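Local coordinates for protein methane monooxygenase hydroxylase, MmoD (Methylosinus sporium, PDB 6D7K) that probably serves as a small partner protein of soluble methane monooxygenase, packing in a complex against chains of another protein, at residues H[20-23]-H[24-27]; H[50-54]-H[55-59]. All blocks are in the same frame, centred on the assembly; numbering follows the deposited sequence.

Contact 1 and contact 2 lie at two different junctions of a small fold in which a four-stranded antiparallel meander is followed by one helix. Residues 20-27 turn from strand 17-21 into strand 25-31, whereas residues 50-59 lead from strand 45-52 into helix 55-74. Their centres lie about 17 Å apart on opposite sides of the chain's centre, and both are partly buried. Contact 1 combines strand pairing with a carboxylate that binds backbone amides, and salt bridges to Lys70 and Asp73, outside its segments, tie its turn to the helix. In contact 2 four serines do the polar work at the helix start, where a chain of another protein supplies further hydrogen bonds.

Contact 1 (H[20-23]-H[24-27]); sequences HSDA and RYEA
Asp22 OD1 is gripped by two backbone N-H groups in the turn of the beta hairpin that joins strands 17-21 and 25-31. Tyr25 N comes to Asp22 OD1 at 2.7 Å in a nearly straight bond (169°), while Arg24 N meets the same oxygen at 3.0 Å on its anti side, closing an Asx turn. With chi1 at 65°, the carboxylate of Asp22 folds back over the turn to meet these amides. Asp22 N donates to Tyr25 O at 3.0 Å across the turn, and the strands then pair antiparallel, with Ala27 N giving a bond of 3.0 Å to His20 O. The second carboxylate oxygen, Asp22 OD2, accepts from His20 NE2 at 2.9 Å, close to the imidazole plane but from above the carboxylate, and also pairs with Lys70 of helix 55-74. That helix covers the face carrying His20 and Ala27, and the Tyr25 side chain also packs on it. Arg24 and Tyr25 reach Asp73 through a salt bridge and a hydrogen bond, respectively. On the other face, Ser21 OG makes a weak bond to Glu26 OE2. Beside the turn, the His20 ring crosses Tyr25 at a slant, with the edge atom CD2 3.8 Å from Tyr25 O.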
loop_
_atom_site.group_PDB
_atom_site.type_symbol
_atom_site.label_atom_id
_atom_site.label_comp_id
_atom_site.label_asym_id
_atom_site.label_seq_id
_atom_site.Cartn_x
_atom_site.Cartn_y
_atom_site.Cartn_z
ATOM N N HIS H 20 -1.654 11.519 29.765
ATOM C CA HIS H 20 -2.368 10.293 30.120
ATOM C C HIS H 20 -1.393 9.134 30.202
ATOM O O HIS H 20 -0.478 9.021 29.384
ATOM C CB HIS H 20 -3.469 9.955 29.114
ATOM C CG HIS H 20 -4.378 8.863 29.569
ATOM N ND1 HIS H 20 -5.535 9.111 30.274
ATOM C CD2 HIS H 20 -4.308 7.520 29.419
ATOM C CE1 HIS H 20 -6.134 7.965 30.548
ATOM N NE2 HIS H 20 -5.413 6.984 30.032
ATOM N N SER H 21 -1.593 8.277 31.196
ATOM C CA SER H 21 -0.743 7.105 31.380
ATOM C C SER H 21 -1.537 6.088 32.166
ATOM O O SER H 21 -1.914 6.353 33.305
ATOM C CB SER H 21 0.538 7.446 32.109
ATOM O OG SER H 21 1.496 6.430 31.881
ATOM N N ASP H 22 -1.821 4.950 31.552
ATOM C CA ASP H 22 -2.393 3.825 32.267
ATOM C C ASP H 22 -1.723 2.561 31.730
ATOM O O ASP H 22 -0.705 2.628 31.027
ATOM C CB ASP H 22 -3.927 3.840 32.169
ATOM C CG ASP H 22 -4.437 3.633 30.753
ATOM O OD1 ASP H 22 -3.730 3.024 29.917
ATOM O OD2 ASP H 22 -5.569 4.083 30.476
ATOM N N ALA H 23 -2.272 1.394 32.080
ATOM C CA ALA H 23 -1.572 0.147 31.763
ATOM C C ALA H 23 -1.277 0.020 30.272
ATOM O O ALA H 23 -0.255 -0.563 29.892
ATOM C CB ALA H 23 -2.382 -1.055 32.240
ATOM N N ARG H 24 -2.150 0.565 29.419
ATOM C CA ARG H 24 -2.077 0.355 27.986
ATOM C C ARG H 24 -1.921 1.625 27.164
ATOM O O ARG H 24 -1.321 1.559 26.092
ATOM C CB ARG H 24 -3.324 -0.401 27.493
ATOM C CG ARG H 24 -3.055 -1.876 27.162
ATOM C CD ARG H 24 -4.339 -2.681 26.903
ATOM N NE ARG H 24 -5.111 -2.186 25.764
ATOM C CZ ARG H 24 -5.101 -2.731 24.550
ATOM N NH1 ARG H 24 -4.355 -3.796 24.301
ATOM N NH2 ARG H 24 -5.837 -2.204 23.578
ATOM N N TYR H 25 -2.425 2.773 27.613
ATOM C CA TYR H 25 -2.416 3.982 26.793
ATOM C C TYR H 25 -1.523 5.062 27.392
ATOM O O TYR H 25 -1.400 5.173 28.610
ATOM C CB TYR H 25 -3.829 4.509 26.603
ATOM C CG TYR H 25 -4.674 3.614 25.717
ATOM C CD1 TYR H 25 -4.499 3.605 24.328
ATOM C CD2 TYR H 25 -5.642 2.778 26.258
ATOM C CE1 TYR H 25 -5.275 2.789 23.506
ATOM C CE2 TYR H 25 -6.425 1.961 25.443
ATOM C CZ TYR H 25 -6.235 1.968 24.071
ATOM O OH TYR H 25 -6.998 1.148 23.268
ATOM N N GLU H 26 -0.867 5.828 26.523
ATOM C CA GLU H 26 -0.183 7.055 26.902
ATOM C C GLU H 26 -0.581 8.158 25.930
ATOM O O GLU H 26 -0.854 7.886 24.757
ATOM C CB GLU H 26 1.334 6.889 26.892
ATOM C CG GLU H 26 1.837 5.917 27.931
ATOM C CD GLU H 26 3.330 6.050 28.193
ATOM O OE1 GLU H 26 4.125 5.787 27.262
ATOM O OE2 GLU H 26 3.702 6.426 29.336
ATOM N N ALA H 27 -0.612 9.407 26.408
ATOM C CA ALA H 27 -0.855 10.539 25.517
ATOM C C ALA H 27 0.043 11.707 25.891
ATOM O O ALA H 27 0.179 12.041 27.069
ATOM C CB ALA H 27 -2.322 10.970 25.549
#

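Contact 2 (H[50-54]-H[55-59]); sequences GCSLS and FDSSR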
loop_
_atom_site.group_PDB
_atom_site.type_symbol
_atom_site.label_atom_id
_atom_site.label_comp_id
_atom_site.label_asym_id
_atom_site.label_seq_id
_atom_site.Cartn_x
_atom_site.Cartn_y
_atom_site.Cartn_z
ATOM N N GLY H 50 -3.105 14.393 16.874
ATOM C CA GLY H 50 -4.150 15.398 16.927
ATOM C C GLY H 50 -3.623 16.762 17.319
ATOM O O GLY H 50 -2.422 16.952 17.537
ATOM N N CYS H 51 -4.540 17.727 17.393
ATOM C CA CYS H 51 -4.167 19.054 17.858
ATOM C C CYS H 51 -5.359 19.721 18.524
ATOM O O CYS H 51 -6.513 19.345 18.311
ATOM C CB CYS H 51 -3.615 19.928 16.732
ATOM S SG CYS H 51 -4.760 20.235 15.379
ATOM N N SER H 52 -5.043 20.701 19.367
ATOM C CA SER H 52 -6.007 21.447 20.154
ATOM C C SER H 52 -5.543 22.893 20.236
ATOM O O SER H 52 -4.376 23.213 19.961
ATOM C CB SER H 52 -6.148 20.884 21.570
ATOM O OG SER H 52 -6.740 19.610 21.585
ATOM N N LEU H 53 -6.468 23.765 20.665
ATOM C CA LEU H 53 -6.143 25.170 20.890
ATOM C C LEU H 53 -5.318 25.401 22.153
ATOM O O LEU H 53 -4.664 26.442 22.263
ATOM C CB LEU H 53 -7.417 26.010 20.974
ATOM C CG LEU H 53 -8.400 26.017 19.797
ATOM C CD1 LEU H 53 -9.582 26.927 20.067
ATOM C CD2 LEU H 53 -7.716 26.404 18.480
ATOM N N SER H 54 -5.319 24.464 23.099
ATOM C CA SER H 54 -4.698 24.716 24.392
ATOM C C SER H 54 -4.399 23.396 25.081
ATOM O O SER H 54 -4.992 22.365 24.759
ATOM C CB SER H 54 -5.611 25.552 25.287
ATOM O OG SER H 54 -6.597 24.721 25.858
ATOM N N PHE H 55 -3.489 23.447 26.064
ATOM C CA PHE H 55 -3.289 22.299 26.941
ATOM C C PHE H 55 -4.627 21.767 27.427
ATOM O O PHE H 55 -4.897 20.564 27.339
ATOM C CB PHE H 55 -2.390 22.670 28.129
ATOM C CG PHE H 55 -2.046 21.496 29.035
ATOM C CD1 PHE H 55 -1.030 20.602 28.682
ATOM C CD2 PHE H 55 -2.728 21.293 30.237
ATOM C CE1 PHE H 55 -0.710 19.519 29.503
ATOM C CE2 PHE H 55 -2.419 20.214 31.072
ATOM C CZ PHE H 55 -1.410 19.324 30.706
ATOM N N ASP H 56 -5.495 22.660 27.912
ATOM C CA ASP H 56 -6.765 22.227 28.493
ATOM C C ASP H 56 -7.556 21.364 27.515
ATOM O O ASP H 56 -8.062 20.295 27.886
ATOM C CB ASP H 56 -7.619 23.432 28.913
ATOM C CG ASP H 56 -6.873 24.442 29.781
ATOM O OD1 ASP H 56 -5.789 24.946 29.381
ATOM O OD2 ASP H 56 -7.419 24.765 30.857
ATOM N N SER H 57 -7.708 21.830 26.259
ATOM C CA SER H 57 -8.503 21.094 25.272
ATOM C C SER H 57 -7.747 19.901 24.686
ATOM O O SER H 57 -8.383 18.973 24.179
ATOM C CB SER H 57 -8.990 22.038 24.160
ATOM O OG SER H 57 -7.973 22.910 23.675
ATOM N N SER H 58 -6.414 19.908 24.750
ATOM C CA SER H 58 -5.649 18.695 24.506
ATOM C C SER H 58 -6.122 17.568 25.407
ATOM O O SER H 58 -6.342 16.437 24.948
ATOM C CB SER H 58 -4.169 18.955 24.742
ATOM O OG SER H 58 -3.617 19.757 23.720
ATOM N N ARG H 59 -6.270 17.855 26.704
ATOM C CA ARG H 59 -6.695 16.815 27.633
ATOM C C ARG H 59 -8.088 16.322 27.293
ATOM O O ARG H 59 -8.348 15.114 27.273
ATOM C CB ARG H 59 -6.652 17.337 29.064
ATOM C CG ARG H 59 -5.256 17.702 29.518
ATOM C CD ARG H 59 -5.269 18.311 30.895
ATOM N NE ARG H 59 -5.147 17.306 31.937
ATOM C CZ ARG H 59 -5.196 17.569 33.239
ATOM N NH1 ARG H 59 -5.386 18.810 33.675
ATOM N NH2 ARG H 59 -5.054 16.579 34.113
#
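Ser54 and Ser57 exchange hydrogen bonds where the chain leaves strand 45-52 and enters helix 55-74. The OG of Ser54, held between its own N and carbonyl carbon by a chi1 of 79°, reaches forward to accept from Ser57 N at 3.1 Å, nearly straight at 166°. Ser57 takes up the same kind of rotamer, chi1 45°, and turns its OG back to Ser54 N; that return bond, also 3.1 Å, is weak because the N-H points well off the oxygen. Each hydroxyl is also hydrogen-bonded to an acidic side chain on a chain of another protein, which places this helix start in an interface. Ser54 O receives Ser58 N at 2.8 Å, the first turn of the helix, and Ser58 OG lies 3.1 Å from the same carbonyl while also bonding to Thr29. From the strand, the Ser52 side chain points to the helix, its CB 3.4 Å from Ser57 OG and its OG 3.1 Å from Ser57 O. Phe55 swings its ring away from the turn, onto Ile17 and Ile19 of strand 17-21. With Ser54 as N-cap and Ser57 three residues on, the reciprocal side-chain-to-backbone bonds, one of them weak, make up a capping box.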